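Local coordinates for hypothetical membrane protein (Corynebacterium glutamicum, PDB 6JS9) that binds heme through its N-terminal HtaA domain, the part present here, and probably passes it on during heme uptake, at residues R6-F17 against L173-S184. Residues are numbered along the deposited sequence; the frame is centred on the assembly and turned at random.
Sequences RTASDGSLNWGF and LDPTGGSLTISS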
# COMPACT_ATOMS: atom_id res chain seq x y z
N ARG A 6 10.14 5.99 -21.50
CA ARG A 6 10.74 6.22 -20.19
C ARG A 6 10.20 5.20 -19.19
O ARG A 6 9.01 4.86 -19.22
CB ARG A 6 10.46 7.64 -19.70
CG ARG A 6 10.96 8.74 -20.63
CD ARG A 6 11.80 9.76 -19.87
NE ARG A 6 13.20 9.39 -19.86
CZ ARG A 6 14.09 9.82 -18.97
NH1 ARG A 6 13.72 10.62 -17.99
NH2 ARG A 6 15.35 9.42 -19.07
N THR A 7 11.07 4.73 -18.30
CA THR A 7 10.66 3.67 -17.38
C THR A 7 11.39 3.84 -16.05
O THR A 7 12.53 4.33 -16.01
CB THR A 7 10.92 2.28 -17.98
OG1 THR A 7 10.27 1.27 -17.20
CG2 THR A 7 12.42 1.99 -18.06
N ALA A 8 10.71 3.46 -14.96
CA ALA A 8 11.27 3.46 -13.61
C ALA A 8 12.17 2.25 -13.47
O ALA A 8 11.70 1.12 -13.29
CB ALA A 8 10.16 3.43 -12.56
N SER A 9 13.49 2.47 -13.50
CA SER A 9 14.44 1.36 -13.54
C SER A 9 15.12 1.08 -12.20
O SER A 9 15.86 0.10 -12.11
CB SER A 9 15.51 1.64 -14.59
OG SER A 9 16.19 2.84 -14.30
N ASP A 10 14.89 1.90 -11.17
CA ASP A 10 15.52 1.68 -9.88
C ASP A 10 14.85 2.57 -8.83
O ASP A 10 14.07 3.47 -9.15
CB ASP A 10 17.03 1.96 -9.93
CG ASP A 10 17.83 0.94 -9.17
OD1 ASP A 10 17.25 0.21 -8.33
OD2 ASP A 10 19.05 0.86 -9.41
N GLY A 11 15.20 2.32 -7.57
CA GLY A 11 14.62 3.03 -6.45
C GLY A 11 13.59 2.18 -5.76
O GLY A 11 13.48 0.97 -5.99
N SER A 12 12.80 2.82 -4.90
CA SER A 12 11.77 2.09 -4.17
C SER A 12 10.73 3.05 -3.61
O SER A 12 11.03 4.18 -3.24
CB SER A 12 12.37 1.27 -3.02
OG SER A 12 12.85 2.13 -2.00
N LEU A 13 9.49 2.56 -3.55
CA LEU A 13 8.47 3.17 -2.71
C LEU A 13 8.60 2.59 -1.31
O LEU A 13 8.58 1.37 -1.14
CB LEU A 13 7.08 2.91 -3.28
CG LEU A 13 5.88 3.14 -2.36
CD1 LEU A 13 5.77 4.62 -1.98
CD2 LEU A 13 4.60 2.68 -3.04
N ASN A 14 8.74 3.47 -0.32
CA ASN A 14 8.88 3.09 1.07
C ASN A 14 7.60 3.50 1.79
O ASN A 14 7.32 4.69 1.93
CB ASN A 14 10.10 3.76 1.71
CG ASN A 14 11.40 3.40 1.03
OD1 ASN A 14 11.53 2.35 0.40
ND2 ASN A 14 12.39 4.28 1.15
N TRP A 15 6.82 2.51 2.25
CA TRP A 15 5.52 2.80 2.86
C TRP A 15 5.03 1.58 3.61
O TRP A 15 4.80 0.53 2.99
CB TRP A 15 4.50 3.19 1.79
CG TRP A 15 3.20 3.73 2.30
CD1 TRP A 15 3.01 4.83 3.08
CD2 TRP A 15 1.88 3.22 2.02
NE1 TRP A 15 1.67 5.03 3.32
CE2 TRP A 15 0.96 4.06 2.67
CE3 TRP A 15 1.40 2.13 1.28
CZ2 TRP A 15 -0.42 3.84 2.62
CZ3 TRP A 15 0.02 1.92 1.22
CH2 TRP A 15 -0.87 2.76 1.89
N GLY A 16 4.81 1.71 4.92
CA GLY A 16 4.32 0.60 5.72
C GLY A 16 2.85 0.74 6.08
O GLY A 16 2.44 0.31 7.16
N PHE A 17 2.07 1.34 5.18
CA PHE A 17 0.63 1.57 5.36
C PHE A 17 0.36 2.53 6.52
O PHE A 17 0.05 3.71 6.29
CB PHE A 17 -0.12 0.24 5.56
CG PHE A 17 -1.61 0.41 5.79
CD1 PHE A 17 -2.40 1.05 4.86
CD2 PHE A 17 -2.20 -0.10 6.94
CE1 PHE A 17 -3.78 1.21 5.06
CE2 PHE A 17 -3.58 0.03 7.15
CZ PHE A 17 -4.37 0.69 6.20
N LEU A 173 -2.49 8.29 6.92
CA LEU A 173 -1.74 7.05 7.02
C LEU A 173 -0.27 7.42 7.13
O LEU A 173 0.07 8.59 7.35
CB LEU A 173 -2.06 6.15 5.82
CG LEU A 173 -3.53 5.75 5.59
CD1 LEU A 173 -3.66 5.04 4.23
CD2 LEU A 173 -4.11 4.89 6.75
N ASP A 174 0.61 6.43 7.03
CA ASP A 174 2.03 6.74 7.03
C ASP A 174 2.34 7.62 5.82
O ASP A 174 1.71 7.45 4.77
CB ASP A 174 2.90 5.48 6.96
CG ASP A 174 3.05 4.77 8.30
OD1 ASP A 174 2.53 5.26 9.32
OD2 ASP A 174 3.70 3.71 8.33
N PRO A 175 3.25 8.58 5.94
CA PRO A 175 3.70 9.30 4.75
C PRO A 175 4.44 8.36 3.80
O PRO A 175 5.02 7.35 4.21
CB PRO A 175 4.62 10.39 5.31
CG PRO A 175 5.00 9.90 6.67
CD PRO A 175 3.83 9.14 7.17
N THR A 176 4.40 8.69 2.51
CA THR A 176 5.19 7.92 1.56
C THR A 176 6.61 8.45 1.52
O THR A 176 6.87 9.62 1.82
CB THR A 176 4.57 7.95 0.16
OG1 THR A 176 4.32 9.31 -0.24
CG2 THR A 176 3.26 7.17 0.12
N GLY A 177 7.55 7.57 1.18
CA GLY A 177 8.94 7.94 1.11
C GLY A 177 9.64 7.20 -0.02
O GLY A 177 9.08 6.29 -0.64
N GLY A 178 10.87 7.62 -0.27
CA GLY A 178 11.70 7.01 -1.29
C GLY A 178 11.80 7.86 -2.53
O GLY A 178 11.46 9.05 -2.56
N SER A 179 12.27 7.22 -3.60
CA SER A 179 12.48 7.90 -4.87
C SER A 179 12.67 6.84 -5.95
O SER A 179 13.10 5.72 -5.67
CB SER A 179 13.69 8.83 -4.82
OG SER A 179 14.90 8.09 -4.89
N LEU A 180 12.38 7.23 -7.19
CA LEU A 180 12.63 6.40 -8.36
C LEU A 180 13.60 7.11 -9.31
O LEU A 180 13.59 8.34 -9.42
CB LEU A 180 11.31 6.06 -9.10
CG LEU A 180 10.15 5.44 -8.31
CD1 LEU A 180 8.88 5.37 -9.17
CD2 LEU A 180 10.51 4.07 -7.75
N THR A 181 14.43 6.33 -9.99
CA THR A 181 15.21 6.83 -11.11
C THR A 181 14.52 6.41 -12.41
O THR A 181 14.06 5.27 -12.53
CB THR A 181 16.66 6.31 -11.06
OG1 THR A 181 16.68 4.91 -11.30
CG2 THR A 181 17.26 6.57 -9.68
N ILE A 182 14.42 7.34 -13.35
CA ILE A 182 13.74 7.12 -14.62
C ILE A 182 14.77 7.21 -15.73
O ILE A 182 15.65 8.08 -15.68
CB ILE A 182 12.63 8.16 -14.86
CG1 ILE A 182 11.76 8.32 -13.60
CG2 ILE A 182 11.80 7.80 -16.10
CD1 ILE A 182 11.09 7.05 -13.12
N SER A 183 14.69 6.31 -16.71
CA SER A 183 15.62 6.30 -17.83
C SER A 183 14.89 5.80 -19.08
O SER A 183 13.67 5.61 -19.07
CB SER A 183 16.86 5.47 -17.50
OG SER A 183 16.50 4.26 -16.85
N SER A 184 15.65 5.58 -20.16
CA SER A 184 15.07 5.14 -21.43
C SER A 184 15.11 3.62 -21.61
O SER A 184 16.07 3.06 -22.17
CB SER A 184 15.80 5.82 -22.58
OG SER A 184 15.84 7.22 -22.38
O HOH W 1 5.71 3.76 6.53
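Thr176 CG2 lies over one face of the Trp15 indole as a CH-pi contact, 4.1 Å from the centroid of the five-membered ring, while Phe17 CA covers the opposite face, over its centre. Asp174 O, Pro175 O and Leu173 CD1 line the indole edge. Trp15 NE1 donates to Asp174 O (2.8 Å); the acceptor is nearly in the ring plane, yet the nitrogen stands above the carbonyl plane. With CG anti to the backbone N (chi1 -170°), the indole swings across to this carbonyl, which also accepts from Thr153 OG1. Leu173 CD1 touches both Trp15 CZ2 and Phe17 CE1, and the Phe17 ring has Trp15 CH2 at its edge. Asp174 N closes the same end on Phe17 O (2.9 Å), while a water links Gly16 N to Asp174 OD2. That oxygen also forms a salt bridge with Arg22, and Asp174 OD1 accepts from Gln19 N, starting helix 19-26, which carries the axial heme ligand Tyr24.

At the far end, one face of the Arg6 guanidinium lies over Ile182 CG2 and Ser183 N, and NH1 donates to Phe142 O. Ser9 OG and Ser183 OG share a 2.9 Å hydrogen bond. Ile182 CD1 packs on Ala8 CB (3.8 Å), beside Leu180 CD1.

Between these ends the backbones pair antiparallel, with Asn14 N to Gly177 O at 2.9 Å. The chain turns a corner at Asp10. Gly11 and Gly178 have backbone angles that demand glycine, their CA atoms close to Ser179 O and Ser12 O respectively. Ser12 OG donates to Asn14 OD1 (2.7 Å), tying together side chains on one sheet face. The N- and C-terminal strands join within the antiparallel beta-sheet of the HtaA domain, and their loop ends meet beside the heme pocket, where Phe17 packs near the heme-binding Tyr167.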